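Local coordinates for protein acyl-CoA thioesterase II (Mycobacterium avium subsp. paratuberculosis, PDB 4R9Z) that probably hydrolyses fatty acyl-CoA thioesters to free fatty acids and coenzyme A, as a double hot-dog enzyme of the type II acyl-CoA thioesterase family, at residues L15-V20 / A50-A55; G27-A32 / G39-A44; V81-G86 / A91-A96; W153-W158 / V195-A200; T166-P171 / A207-G212. All blocks are in the same frame, centred on the assembly; numbering follows the deposited sequence.

Contact 1 (L15-V20 / A50-A55); sequences LELERV and ASRTAA
R52 lies across the chain at L17-R19 and carries the largest share of this contact, which ties the beginning of the chain to helix 39-52, the long helix wrapped by the sheet in the N-terminal hot-dog half of this double hot-dog protein. At R52 CB the nearest atom across the contact is R19 NH2, 4.1 Å away. The chain then runs out extended through CG and CD and bends at chi3 (65°), a bend that brings the edge of the guanidinium up to the L17 carbonyl. R52 CZ lies 3.8 Å from L17 O, and the main bond runs from R52 NH1 to L17 O at 2.8 Å with a nearly straight N-H...O angle of 167°. The oxygen sits in the guanidinium plane, whereas the donor comes in from above the plane of the carbonyl. R52 NH1 also has CB of L17 beside it, and R52 NH2 rests 4.0 Å from R19 CB.

R19 returns the approach with a weaker grip: its NH2 reaches R52 O at 3.3 Å, a weak bond, while its NH1 is held more firmly by the carbonyl of G21. The two guanidinium groups are thus brought near each other, R19 NE being 4.3 Å from R52 NH2; E16, whose carboxylate lies close by without touching, may offset some of that repulsion. F25 of strand 24-27 packs against both arginines. Next along the chain, T53 OG1, which also meets R92 NE, donates to A50 O at 2.7 Å.

Contact 2 (G27-A32 / G39-A44); sequences GQQLPA and GGHISA
The imidazole of H41 is bordered by three consecutive residues, Q28, Q29 and L30. At its edge lies the side-chain oxygen of Q29, with OE1 2.9 Å from H41 CD2. The same OE1 is 3.1 Å from H41 NE2, but the angle there is poor and no hydrogen bond is formed. The carbonyl oxygen of Q28 also lies near the ring plane, 3.6 Å from H41 NE2. L30 takes a different side: its CG sits over one face of the imidazole, and its CD2 comes within 4.1 Å of H41 CE1. The Q29 amide is turned 78° from the ring, so the two flat groups stand almost upright to each other.

The histidine projects from the first turn of helix 39-52, the central helix of the N-terminal hot-dog half, and the loop leaving strand 24-27 passes along the helix before the chain enters it. Having CG anti to the backbone N (chi1 176°) sends the H41 ring out toward that loop.

A second shell fixes the first. Q29 NE2 donates to G27 O at 3.0 Å, approaching from well above that carbonyl's plane, and it also bonds to OE1 of Q45, one turn further along the helix. Q45 NE2 in turn reaches the Q28 carbonyl, which fastens the loop to the helix at two points. On the far side of the imidazole, ND1 is hydrogen-bonded to the hydroxyl of Y197 from the other hot-dog half. T14 of helix 8-15 touches both L30 and H41.

Contact 3 (V81-G86 / A91-A96); sequences VDLQEG and ARRVTA
Three donors converge on A91 O: L83 N at 3.0 Å, Q84 N at 3.3 Å, and R92 NH1 at 2.8 Å. With two consecutive residues of one strand facing a single residue of the other, this is a classic beta bulge, set in the antiparallel hairpin of strands 76-85 and 89-98. Before the bulge V81 and R93 exchange backbone bonds in a hydrogen-bonded pair and D82 faces R92 in a non-hydrogen-bonded one; within it A91 N returns a bond to Q84 O.

R92, bent at chi2 (-67°), folds back over the bulge and forms salt bridges to two acids: R92 NH1 to D82 OD1 at 2.8 Å, with carboxylate and guanidinium planes steeply inclined, and R92 NH2 to E85 OE1 at 2.6 Å, in the plane of the guanidinium. On the other face of the hairpin V81 CG1 sits 3.9 Å above the centre of the R93 guanidinium, and L83 CD2 flanks it. That guanidinium is further held by a salt bridge to E105 of the second subunit.

Strand 89-98 continues the sheet on its far edge with strand 101-111, pairing R92 with S108. From the R92 face, V94 packs against A46 and A50 of helix 39-52, and A96 against I42, whereas Q84 and A91 lean on the second subunit.

Contact 4 (W153-W158 / V195-A200); sequences WASLRW and VAYMSA
W158 has its CG wedged between the backbone N and the carbonyl carbon (chi1 56°), and Y197 has its CG anti to the backbone N (chi1 -162°); together these settings bring indole and phenol against each other. Y197 stands on helix 188-201, the central helix of the C-terminal hot-dog half, while W158 closes the loop that leads into strand 159-163.

The pair is T-shaped: the indole turns its edge to one face of the tyrosine, the centroids of its five-membered ring and the phenol being 4.9 Å apart with planes at 61°. Along that edge, W158 CZ2 touches Y197 CD1 at 3.7 Å, and W158 NE1 lies over the phenol face toward its rim. The benzo end of the indole carries on to the next helix residue, W158 CH2 packing on M198 CB at 3.7 Å. W158 NE1 makes only a weak, strongly bent bond to S155 O of its own loop.

This is a buried junction. L8 and V11 of helix 8-15 cover the tryptophan, V11 and L15 of the same helix reach the tyrosine, and M256 of strand 249-258 packs on M198. The Y197 hydroxyl is engaged by H41 ND1 across the two hot-dog halves. Beside that hydroxyl the loop comes close without bonding to it: S155 CB is 3.4 Å from Y197 OH.

Contact 5 (T166-P171 / A207-G212); sequences TETVPP and AFAARG
At T168 the loop between strands 159-163 and 176-180 brushes past helix 204-211, the CA atoms of T168 and A209 being 5.1 Å apart, and the closest approach is made by backbone: A210 CA points its hydrogen at T168 O over 3.3 Å, at 160° at the hydrogen. The site belongs to the C-terminal hot-dog half, at its surface, and it joins that loop to the short helix following the central one.

The side chains that meet are small, consistent with the close approach of the backbones. T168 lays its methyl CG2 against A209 CB at 4.1 Å. Two residues on, the proline ring of P170 puts CG on A210 CB at 3.9 Å, so neighbouring alanines on the helix each receive one apolar group from the loop. The peptide bond between P170 and P171 is cis.

Y122 of the second subunit packs on both P170 and A210, making this a corner of the dimer interface. The R211 guanidinium is hydrogen-bonded to S245 OG and G247 O. The helix finishes in a Schellman motif, G212 having a positive phi (101°) and its N bonded to A209 O at 3.1 Å.

In the fold
Contacts 1, 2 and 3 belong to the N-terminal hot-dog half, contacts 4 and 5 to the C-terminal one. Contacts 1 and 2 share helix 39-52, their centres about 15 Å apart, and contact 3 lies about 12 Å from contact 1 between centres, where the sheet meets the end of that helix. Contacts 2 and 4, about 9 Å apart between centres, touch, so the two central helices, one from each half, meet there. Along the chain the N-terminal contacts close before contact 4 opens, whereas contacts 4 and 5 interleave. Contacts 3 and 5, about 36 Å apart between centres on opposite sides of the chain's centre, both meet the second subunit, so each half contributes to the dimer interface.

Contact 1 (L15-V20 / A50-A55)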
# COMPACT_ATOMS: atom_id res chain seq x y z
N LEU B 15 -4.48 19.20 -13.60
CA LEU B 15 -3.50 18.86 -12.58
C LEU B 15 -2.92 20.10 -11.91
O LEU B 15 -2.32 20.00 -10.84
CB LEU B 15 -2.39 18.00 -13.17
CG LEU B 15 -2.87 16.62 -13.63
CD1 LEU B 15 -1.71 15.73 -14.02
CD2 LEU B 15 -3.72 15.97 -12.55
N GLU B 16 -3.07 21.26 -12.54
CA GLU B 16 -2.69 22.50 -11.89
C GLU B 16 -3.80 22.96 -10.97
O GLU B 16 -4.72 23.67 -11.37
CB GLU B 16 -2.35 23.59 -12.91
CG GLU B 16 -0.91 23.54 -13.40
CD GLU B 16 0.09 23.53 -12.26
OE1 GLU B 16 0.18 24.54 -11.53
OE2 GLU B 16 0.79 22.50 -12.10
N LEU B 17 -3.71 22.54 -9.71
CA LEU B 17 -4.76 22.79 -8.74
C LEU B 17 -4.81 24.25 -8.37
O LEU B 17 -3.79 24.94 -8.39
CB LEU B 17 -4.52 21.96 -7.48
CG LEU B 17 -4.23 20.48 -7.72
CD1 LEU B 17 -3.95 19.79 -6.40
CD2 LEU B 17 -5.40 19.83 -8.43
N GLU B 18 -6.00 24.73 -8.02
CA GLU B 18 -6.15 26.06 -7.47
C GLU B 18 -6.03 26.01 -5.96
O GLU B 18 -6.79 25.32 -5.29
CB GLU B 18 -7.49 26.69 -7.86
CG GLU B 18 -7.56 28.19 -7.60
CD GLU B 18 -8.98 28.69 -7.49
OE1 GLU B 18 -9.92 27.88 -7.65
OE2 GLU B 18 -9.16 29.91 -7.25
N ARG B 19 -5.06 26.74 -5.42
CA ARG B 19 -4.93 26.84 -3.98
C ARG B 19 -5.96 27.82 -3.42
O ARG B 19 -6.06 28.95 -3.89
CB ARG B 19 -3.52 27.27 -3.60
CG ARG B 19 -3.30 27.24 -2.11
CD ARG B 19 -1.99 27.85 -1.71
NE ARG B 19 -0.84 26.99 -1.96
CZ ARG B 19 -0.31 26.18 -1.05
NH1 ARG B 19 -0.85 26.10 0.16
NH2 ARG B 19 0.74 25.43 -1.35
N VAL B 20 -6.73 27.38 -2.43
CA VAL B 20 -7.70 28.24 -1.78
C VAL B 20 -7.40 28.39 -0.29
O VAL B 20 -8.19 28.95 0.46
CB VAL B 20 -9.15 27.71 -1.95
CG1 VAL B 20 -9.54 27.73 -3.41
CG2 VAL B 20 -9.28 26.31 -1.38
N ALA B 50 -0.73 17.29 -1.71
CA ALA B 50 0.22 16.99 -0.65
C ALA B 50 1.60 17.54 -0.97
O ALA B 50 2.24 18.17 -0.12
CB ALA B 50 0.28 15.49 -0.42
N SER B 51 2.06 17.30 -2.19
CA SER B 51 3.40 17.70 -2.62
C SER B 51 3.63 19.20 -2.51
O SER B 51 4.72 19.63 -2.14
CB SER B 51 3.64 17.25 -4.06
OG SER B 51 3.42 15.86 -4.19
N ARG B 52 2.62 19.99 -2.85
CA ARG B 52 2.72 21.45 -2.78
C ARG B 52 2.75 21.99 -1.35
O ARG B 52 3.13 23.14 -1.14
CB ARG B 52 1.55 22.09 -3.54
CG ARG B 52 1.67 21.92 -5.05
CD ARG B 52 0.45 22.41 -5.80
NE ARG B 52 0.25 23.85 -5.66
CZ ARG B 52 -0.71 24.52 -6.28
NH1 ARG B 52 -1.57 23.89 -7.07
NH2 ARG B 52 -0.82 25.83 -6.10
N THR B 53 2.37 21.17 -0.38
CA THR B 53 2.48 21.53 1.03
C THR B 53 3.76 20.98 1.64
O THR B 53 3.99 21.12 2.84
CB THR B 53 1.29 21.03 1.87
OG1 THR B 53 1.37 19.60 2.04
CG2 THR B 53 -0.04 21.43 1.25
N ALA B 54 4.55 20.28 0.83
CA ALA B 54 5.86 19.81 1.26
C ALA B 54 6.94 20.53 0.47
O ALA B 54 7.11 20.29 -0.72
CB ALA B 54 5.97 18.30 1.09
N ALA B 55 7.71 21.37 1.16
CA ALA B 55 8.56 22.33 0.48
C ALA B 55 9.80 21.70 -0.13
O ALA B 55 10.74 21.33 0.58
CB ALA B 55 8.95 23.43 1.46

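Contact 2 (G27-A32 / G39-A44)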
# COMPACT_ATOMS: atom_id res chain seq x y z
N GLY B 27 -9.59 21.00 -7.39
CA GLY B 27 -9.14 20.35 -8.60
C GLY B 27 -10.26 20.20 -9.60
O GLY B 27 -11.33 19.69 -9.29
N GLN B 28 -10.01 20.67 -10.82
CA GLN B 28 -11.05 20.62 -11.84
C GLN B 28 -11.10 19.23 -12.43
O GLN B 28 -10.08 18.58 -12.64
CB GLN B 28 -10.80 21.67 -12.93
CG GLN B 28 -11.08 23.10 -12.48
CD GLN B 28 -12.41 23.25 -11.77
OE1 GLN B 28 -13.41 22.63 -12.14
NE2 GLN B 28 -12.43 24.08 -10.73
N GLN B 29 -12.31 18.77 -12.71
CA GLN B 29 -12.49 17.43 -13.25
C GLN B 29 -12.78 17.54 -14.73
O GLN B 29 -13.26 18.57 -15.21
CB GLN B 29 -13.63 16.71 -12.53
CG GLN B 29 -13.43 16.59 -11.03
CD GLN B 29 -12.07 16.00 -10.68
OE1 GLN B 29 -11.71 14.94 -11.16
NE2 GLN B 29 -11.33 16.70 -9.83
N LEU B 30 -12.49 16.47 -15.46
CA LEU B 30 -12.73 16.47 -16.88
C LEU B 30 -13.86 15.51 -17.23
O LEU B 30 -14.03 14.48 -16.58
CB LEU B 30 -11.44 16.12 -17.63
CG LEU B 30 -10.53 15.06 -17.02
CD1 LEU B 30 -11.08 13.67 -17.23
CD2 LEU B 30 -9.12 15.17 -17.59
N PRO B 31 -14.66 15.88 -18.24
CA PRO B 31 -15.81 15.13 -18.75
C PRO B 31 -15.51 13.67 -19.05
O PRO B 31 -14.51 13.34 -19.69
CB PRO B 31 -16.19 15.88 -20.02
CG PRO B 31 -15.78 17.28 -19.75
CD PRO B 31 -14.55 17.21 -18.89
N ALA B 32 -16.43 12.85 -18.60
CA ALA B 32 -16.33 11.45 -18.80
C ALA B 32 -17.71 10.96 -19.07
O ALA B 32 -18.68 11.47 -18.50
CB ALA B 32 -15.75 10.81 -17.57
N GLY B 39 -10.08 7.04 -10.65
CA GLY B 39 -9.22 7.01 -9.49
C GLY B 39 -7.85 7.63 -9.74
O GLY B 39 -7.43 8.52 -9.00
N GLY B 40 -7.19 7.18 -10.80
CA GLY B 40 -5.86 7.66 -11.13
C GLY B 40 -5.79 9.16 -11.24
O GLY B 40 -4.79 9.77 -10.87
N HIS B 41 -6.86 9.76 -11.74
CA HIS B 41 -6.94 11.20 -11.89
C HIS B 41 -7.05 11.92 -10.55
O HIS B 41 -6.31 12.86 -10.27
CB HIS B 41 -8.13 11.58 -12.77
CG HIS B 41 -8.35 13.05 -12.89
ND1 HIS B 41 -7.61 13.85 -13.73
CD2 HIS B 41 -9.23 13.88 -12.28
CE1 HIS B 41 -8.02 15.10 -13.63
NE2 HIS B 41 -9.01 15.14 -12.76
N ILE B 42 -7.97 11.46 -9.71
CA ILE B 42 -8.22 12.12 -8.44
C ILE B 42 -7.06 11.87 -7.47
O ILE B 42 -6.74 12.73 -6.65
CB ILE B 42 -9.56 11.67 -7.81
CG1 ILE B 42 -9.98 12.63 -6.69
CG2 ILE B 42 -9.50 10.25 -7.30
CD1 ILE B 42 -11.44 12.54 -6.33
N SER B 43 -6.41 10.71 -7.58
CA SER B 43 -5.28 10.40 -6.71
C SER B 43 -4.04 11.17 -7.14
O SER B 43 -3.18 11.49 -6.32
CB SER B 43 -4.99 8.90 -6.70
OG SER B 43 -4.39 8.47 -7.91
N ALA B 44 -3.94 11.45 -8.44
CA ALA B 44 -2.83 12.26 -8.95
C ALA B 44 -2.95 13.70 -8.47
O ALA B 44 -1.95 14.33 -8.11
CB ALA B 44 -2.80 12.21 -10.47

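Contact 3 (V81-G86 / A91-A96)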
# COMPACT_ATOMS: atom_id res chain seq x y z
N VAL B 81 -3.52 17.61 5.37
CA VAL B 81 -3.20 17.62 6.79
C VAL B 81 -1.75 17.21 7.03
O VAL B 81 -1.26 16.25 6.43
CB VAL B 81 -4.15 16.70 7.58
CG1 VAL B 81 -3.70 16.56 9.02
CG2 VAL B 81 -5.57 17.24 7.52
N ASP B 82 -1.05 17.96 7.87
CA ASP B 82 0.35 17.70 8.20
C ASP B 82 0.46 16.58 9.25
O ASP B 82 0.21 16.80 10.43
CB ASP B 82 1.01 18.99 8.70
CG ASP B 82 2.45 18.79 9.16
OD1 ASP B 82 3.07 17.78 8.80
OD2 ASP B 82 2.96 19.67 9.89
N LEU B 83 0.81 15.38 8.79
CA LEU B 83 1.00 14.22 9.66
C LEU B 83 2.38 14.23 10.29
O LEU B 83 2.55 13.82 11.44
CB LEU B 83 0.80 12.92 8.89
CG LEU B 83 -0.56 12.76 8.22
CD1 LEU B 83 -0.65 11.42 7.52
CD2 LEU B 83 -1.67 12.92 9.25
N GLN B 84 3.37 14.66 9.52
CA GLN B 84 4.71 14.78 10.05
C GLN B 84 5.55 15.77 9.26
O GLN B 84 5.51 15.80 8.03
CB GLN B 84 5.40 13.42 10.04
CG GLN B 84 6.80 13.46 10.61
CD GLN B 84 7.74 12.51 9.91
OE1 GLN B 84 7.61 12.26 8.71
NE2 GLN B 84 8.69 11.96 10.66
N GLU B 85 6.33 16.57 9.97
CA GLU B 85 7.24 17.49 9.33
C GLU B 85 8.57 17.41 10.05
O GLU B 85 8.77 18.05 11.08
CB GLU B 85 6.68 18.92 9.35
CG GLU B 85 7.48 19.90 8.52
CD GLU B 85 7.47 19.57 7.03
OE1 GLU B 85 6.50 18.93 6.57
OE2 GLU B 85 8.42 19.95 6.33
N GLY B 86 9.46 16.60 9.51
CA GLY B 86 10.73 16.33 10.14
C GLY B 86 11.92 16.85 9.35
O GLY B 86 11.77 17.37 8.25
N ALA B 91 5.09 13.82 5.99
CA ALA B 91 3.93 12.97 5.76
C ALA B 91 2.68 13.83 5.64
O ALA B 91 2.54 14.83 6.35
CB ALA B 91 3.78 11.96 6.88
N ARG B 92 1.80 13.45 4.73
CA ARG B 92 0.56 14.19 4.52
C ARG B 92 -0.65 13.28 4.45
O ARG B 92 -0.56 12.14 4.02
CB ARG B 92 0.64 15.03 3.24
CG ARG B 92 1.78 16.03 3.23
CD ARG B 92 1.54 17.12 4.27
NE ARG B 92 2.56 18.16 4.20
CZ ARG B 92 3.55 18.27 5.09
NH1 ARG B 92 3.63 17.42 6.09
NH2 ARG B 92 4.45 19.24 4.97
N ARG B 93 -1.79 13.81 4.90
CA ARG B 93 -3.09 13.21 4.64
C ARG B 93 -3.81 14.10 3.64
O ARG B 93 -3.74 15.32 3.74
CB ARG B 93 -3.93 13.09 5.91
CG ARG B 93 -5.36 12.64 5.63
CD ARG B 93 -6.29 12.79 6.84
NE ARG B 93 -5.62 12.68 8.13
CZ ARG B 93 -6.02 13.33 9.22
NH1 ARG B 93 -7.07 14.13 9.16
NH2 ARG B 93 -5.36 13.18 10.37
N VAL B 94 -4.47 13.51 2.65
CA VAL B 94 -5.28 14.30 1.73
C VAL B 94 -6.67 13.70 1.66
O VAL B 94 -6.82 12.50 1.40
CB VAL B 94 -4.68 14.37 0.32
CG1 VAL B 94 -5.62 15.12 -0.60
CG2 VAL B 94 -3.32 15.05 0.36
N THR B 95 -7.68 14.52 1.89
CA THR B 95 -9.06 14.07 1.80
C THR B 95 -9.74 14.82 0.66
O THR B 95 -9.74 16.05 0.64
CB THR B 95 -9.82 14.27 3.13
OG1 THR B 95 -9.18 13.52 4.17
CG2 THR B 95 -11.24 13.78 3.01
N ALA B 96 -10.29 14.08 -0.30
CA ALA B 96 -10.97 14.71 -1.43
C ALA B 96 -12.48 14.68 -1.23
O ALA B 96 -13.06 13.63 -0.95
CB ALA B 96 -10.60 14.03 -2.72

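Contact 4 (W153-W158 / V195-A200)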
# COMPACT_ATOMS: atom_id res chain seq x y z
N TRP B 153 -12.85 9.26 -23.31
CA TRP B 153 -12.36 9.47 -21.95
C TRP B 153 -11.06 10.28 -21.94
O TRP B 153 -10.00 9.77 -22.32
CB TRP B 153 -12.13 8.14 -21.25
CG TRP B 153 -13.36 7.31 -21.11
CD1 TRP B 153 -13.96 6.57 -22.08
CD2 TRP B 153 -14.13 7.11 -19.92
NE1 TRP B 153 -15.07 5.93 -21.58
CE2 TRP B 153 -15.19 6.24 -20.25
CE3 TRP B 153 -14.03 7.58 -18.60
CZ2 TRP B 153 -16.15 5.84 -19.32
CZ3 TRP B 153 -14.98 7.18 -17.68
CH2 TRP B 153 -16.02 6.32 -18.04
N ALA B 154 -11.16 11.52 -21.49
CA ALA B 154 -10.03 12.44 -21.46
C ALA B 154 -8.87 11.90 -20.63
O ALA B 154 -7.71 12.10 -20.97
CB ALA B 154 -10.48 13.79 -20.93
N SER B 155 -9.21 11.23 -19.53
CA SER B 155 -8.20 10.67 -18.63
C SER B 155 -7.41 9.53 -19.26
O SER B 155 -6.32 9.18 -18.79
CB SER B 155 -8.87 10.19 -17.35
OG SER B 155 -10.19 10.69 -17.27
N LEU B 156 -7.98 8.91 -20.29
CA LEU B 156 -7.31 7.81 -20.99
C LEU B 156 -6.46 8.23 -22.20
O LEU B 156 -5.51 7.54 -22.56
CB LEU B 156 -8.34 6.77 -21.42
CG LEU B 156 -9.20 6.20 -20.29
CD1 LEU B 156 -10.10 5.10 -20.81
CD2 LEU B 156 -8.33 5.71 -19.15
N ARG B 157 -6.81 9.35 -22.83
CA ARG B 157 -6.21 9.72 -24.11
C ARG B 157 -4.89 10.52 -24.08
O ARG B 157 -4.35 10.84 -25.14
CB ARG B 157 -7.23 10.52 -24.94
CG ARG B 157 -8.44 9.70 -25.38
CD ARG B 157 -9.33 10.46 -26.36
NE ARG B 157 -10.29 11.34 -25.70
CZ ARG B 157 -10.16 12.66 -25.61
NH1 ARG B 157 -9.10 13.26 -26.15
NH2 ARG B 157 -11.09 13.39 -25.00
N TRP B 158 -4.37 10.82 -22.90
CA TRP B 158 -3.16 11.65 -22.83
C TRP B 158 -1.87 10.86 -23.00
O TRP B 158 -0.78 11.45 -22.93
CB TRP B 158 -3.09 12.42 -21.51
CG TRP B 158 -3.16 11.58 -20.28
CD1 TRP B 158 -4.28 11.05 -19.72
CD2 TRP B 158 -2.06 11.16 -19.46
NE1 TRP B 158 -3.96 10.33 -18.60
CE2 TRP B 158 -2.60 10.38 -18.42
CE3 TRP B 158 -0.68 11.36 -19.51
CZ2 TRP B 158 -1.81 9.81 -17.43
CZ3 TRP B 158 0.11 10.79 -18.52
CH2 TRP B 158 -0.46 10.03 -17.50
N VAL B 195 3.05 9.59 -13.33
CA VAL B 195 3.36 8.18 -13.18
C VAL B 195 2.26 7.49 -12.37
O VAL B 195 1.69 6.50 -12.82
CB VAL B 195 4.71 7.98 -12.48
CG1 VAL B 195 4.84 6.54 -12.01
CG2 VAL B 195 5.83 8.34 -13.43
N ALA B 196 1.95 8.04 -11.20
CA ALA B 196 0.87 7.51 -10.38
C ALA B 196 -0.45 7.51 -11.13
O ALA B 196 -1.19 6.53 -11.08
CB ALA B 196 0.75 8.31 -9.09
N TYR B 197 -0.73 8.60 -11.83
CA TYR B 197 -1.94 8.75 -12.65
C TYR B 197 -2.11 7.56 -13.60
O TYR B 197 -3.15 6.91 -13.61
CB TYR B 197 -1.87 10.06 -13.44
CG TYR B 197 -3.18 10.59 -14.00
CD1 TYR B 197 -4.15 9.74 -14.52
CD2 TYR B 197 -3.44 11.96 -14.01
CE1 TYR B 197 -5.34 10.23 -15.03
CE2 TYR B 197 -4.63 12.46 -14.52
CZ TYR B 197 -5.57 11.59 -15.03
OH TYR B 197 -6.76 12.08 -15.53
N MET B 198 -1.09 7.31 -14.40
CA MET B 198 -1.14 6.26 -15.42
C MET B 198 -1.06 4.86 -14.79
O MET B 198 -1.70 3.93 -15.27
CB MET B 198 -0.02 6.47 -16.45
CG MET B 198 1.07 5.41 -16.48
SD MET B 198 0.62 3.99 -17.49
CE MET B 198 -0.30 4.81 -18.79
N SER B 199 -0.28 4.73 -13.72
CA SER B 199 -0.12 3.45 -13.03
C SER B 199 -1.45 2.91 -12.52
O SER B 199 -1.62 1.70 -12.39
CB SER B 199 0.85 3.59 -11.85
OG SER B 199 0.25 4.32 -10.79
N ALA B 200 -2.37 3.81 -12.21
CA ALA B 200 -3.67 3.42 -11.70
C ALA B 200 -4.67 3.05 -12.79
O ALA B 200 -5.33 2.02 -12.70
CB ALA B 200 -4.24 4.54 -10.83

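Contact 5 (T166-P171 / A207-G212)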
# COMPACT_ATOMS: atom_id res chain seq x y z
N THR B 166 0.34 -10.78 -24.12
CA THR B 166 -0.87 -11.01 -23.35
C THR B 166 -1.09 -12.45 -22.92
O THR B 166 -0.92 -13.39 -23.69
CB THR B 166 -2.11 -10.56 -24.16
OG1 THR B 166 -1.97 -9.18 -24.50
CG2 THR B 166 -3.39 -10.75 -23.35
N GLU B 167 -1.46 -12.60 -21.65
CA GLU B 167 -2.00 -13.84 -21.14
C GLU B 167 -3.18 -13.48 -20.24
O GLU B 167 -3.16 -12.43 -19.59
CB GLU B 167 -0.92 -14.63 -20.39
CG GLU B 167 -0.50 -14.01 -19.08
CD GLU B 167 0.61 -14.78 -18.40
OE1 GLU B 167 1.06 -15.80 -18.96
OE2 GLU B 167 1.03 -14.37 -17.30
N THR B 168 -4.21 -14.31 -20.22
CA THR B 168 -5.40 -14.03 -19.41
C THR B 168 -5.52 -14.95 -18.19
O THR B 168 -6.28 -14.66 -17.27
CB THR B 168 -6.68 -14.13 -20.25
OG1 THR B 168 -6.85 -15.48 -20.69
CG2 THR B 168 -6.58 -13.20 -21.44
N VAL B 169 -4.79 -16.05 -18.20
CA VAL B 169 -4.82 -16.97 -17.07
C VAL B 169 -3.92 -16.36 -16.02
O VAL B 169 -2.81 -15.94 -16.34
CB VAL B 169 -4.34 -18.40 -17.46
CG1 VAL B 169 -4.10 -19.24 -16.22
CG2 VAL B 169 -5.34 -19.08 -18.37
N PRO B 170 -4.40 -16.27 -14.77
CA PRO B 170 -3.66 -15.62 -13.68
C PRO B 170 -2.24 -16.16 -13.54
O PRO B 170 -2.05 -17.37 -13.73
CB PRO B 170 -4.50 -15.95 -12.45
CG PRO B 170 -5.89 -16.06 -12.99
CD PRO B 170 -5.73 -16.73 -14.32
N PRO B 171 -1.25 -15.30 -13.22
CA PRO B 171 -1.31 -13.87 -12.85
C PRO B 171 -1.66 -12.90 -13.99
O PRO B 171 -1.70 -11.69 -13.75
CB PRO B 171 0.09 -13.59 -12.32
CG PRO B 171 0.96 -14.56 -13.00
CD PRO B 171 0.14 -15.80 -13.24
N ALA B 207 -6.72 -7.67 -14.21
CA ALA B 207 -7.79 -8.21 -13.40
C ALA B 207 -9.04 -8.53 -14.16
O ALA B 207 -9.67 -9.51 -13.91
CB ALA B 207 -8.11 -7.26 -12.28
N PHE B 208 -9.40 -7.66 -15.07
CA PHE B 208 -10.51 -7.91 -15.94
C PHE B 208 -10.24 -9.11 -16.81
O PHE B 208 -11.09 -9.89 -17.09
CB PHE B 208 -10.76 -6.70 -16.81
CG PHE B 208 -12.06 -6.74 -17.51
CD1 PHE B 208 -13.23 -6.80 -16.81
CD2 PHE B 208 -12.11 -6.74 -18.88
CE1 PHE B 208 -14.44 -6.85 -17.46
CE2 PHE B 208 -13.32 -6.78 -19.54
CZ PHE B 208 -14.48 -6.84 -18.83
N ALA B 209 -9.03 -9.23 -17.26
CA ALA B 209 -8.66 -10.41 -18.05
C ALA B 209 -8.78 -11.71 -17.25
O ALA B 209 -9.37 -12.68 -17.72
CB ALA B 209 -7.24 -10.26 -18.59
N ALA B 210 -8.20 -11.73 -16.05
CA ALA B 210 -8.21 -12.93 -15.21
C ALA B 210 -9.61 -13.47 -14.91
O ALA B 210 -9.79 -14.67 -14.73
CB ALA B 210 -7.49 -12.65 -13.91
N ARG B 211 -10.60 -12.58 -14.86
CA ARG B 211 -11.97 -12.98 -14.55
C ARG B 211 -12.73 -13.58 -15.72
O ARG B 211 -13.72 -14.27 -15.53
CB ARG B 211 -12.76 -11.78 -14.05
CG ARG B 211 -12.70 -11.56 -12.57
CD ARG B 211 -13.66 -10.46 -12.17
NE ARG B 211 -14.42 -10.80 -10.97
CZ ARG B 211 -13.89 -10.95 -9.76
NH1 ARG B 211 -12.58 -10.80 -9.57
NH2 ARG B 211 -14.67 -11.27 -8.73
N GLY B 212 -12.25 -13.31 -16.93
CA GLY B 212 -12.98 -13.71 -18.12
C GLY B 212 -13.71 -12.50 -18.65
O GLY B 212 -14.38 -12.57 -19.68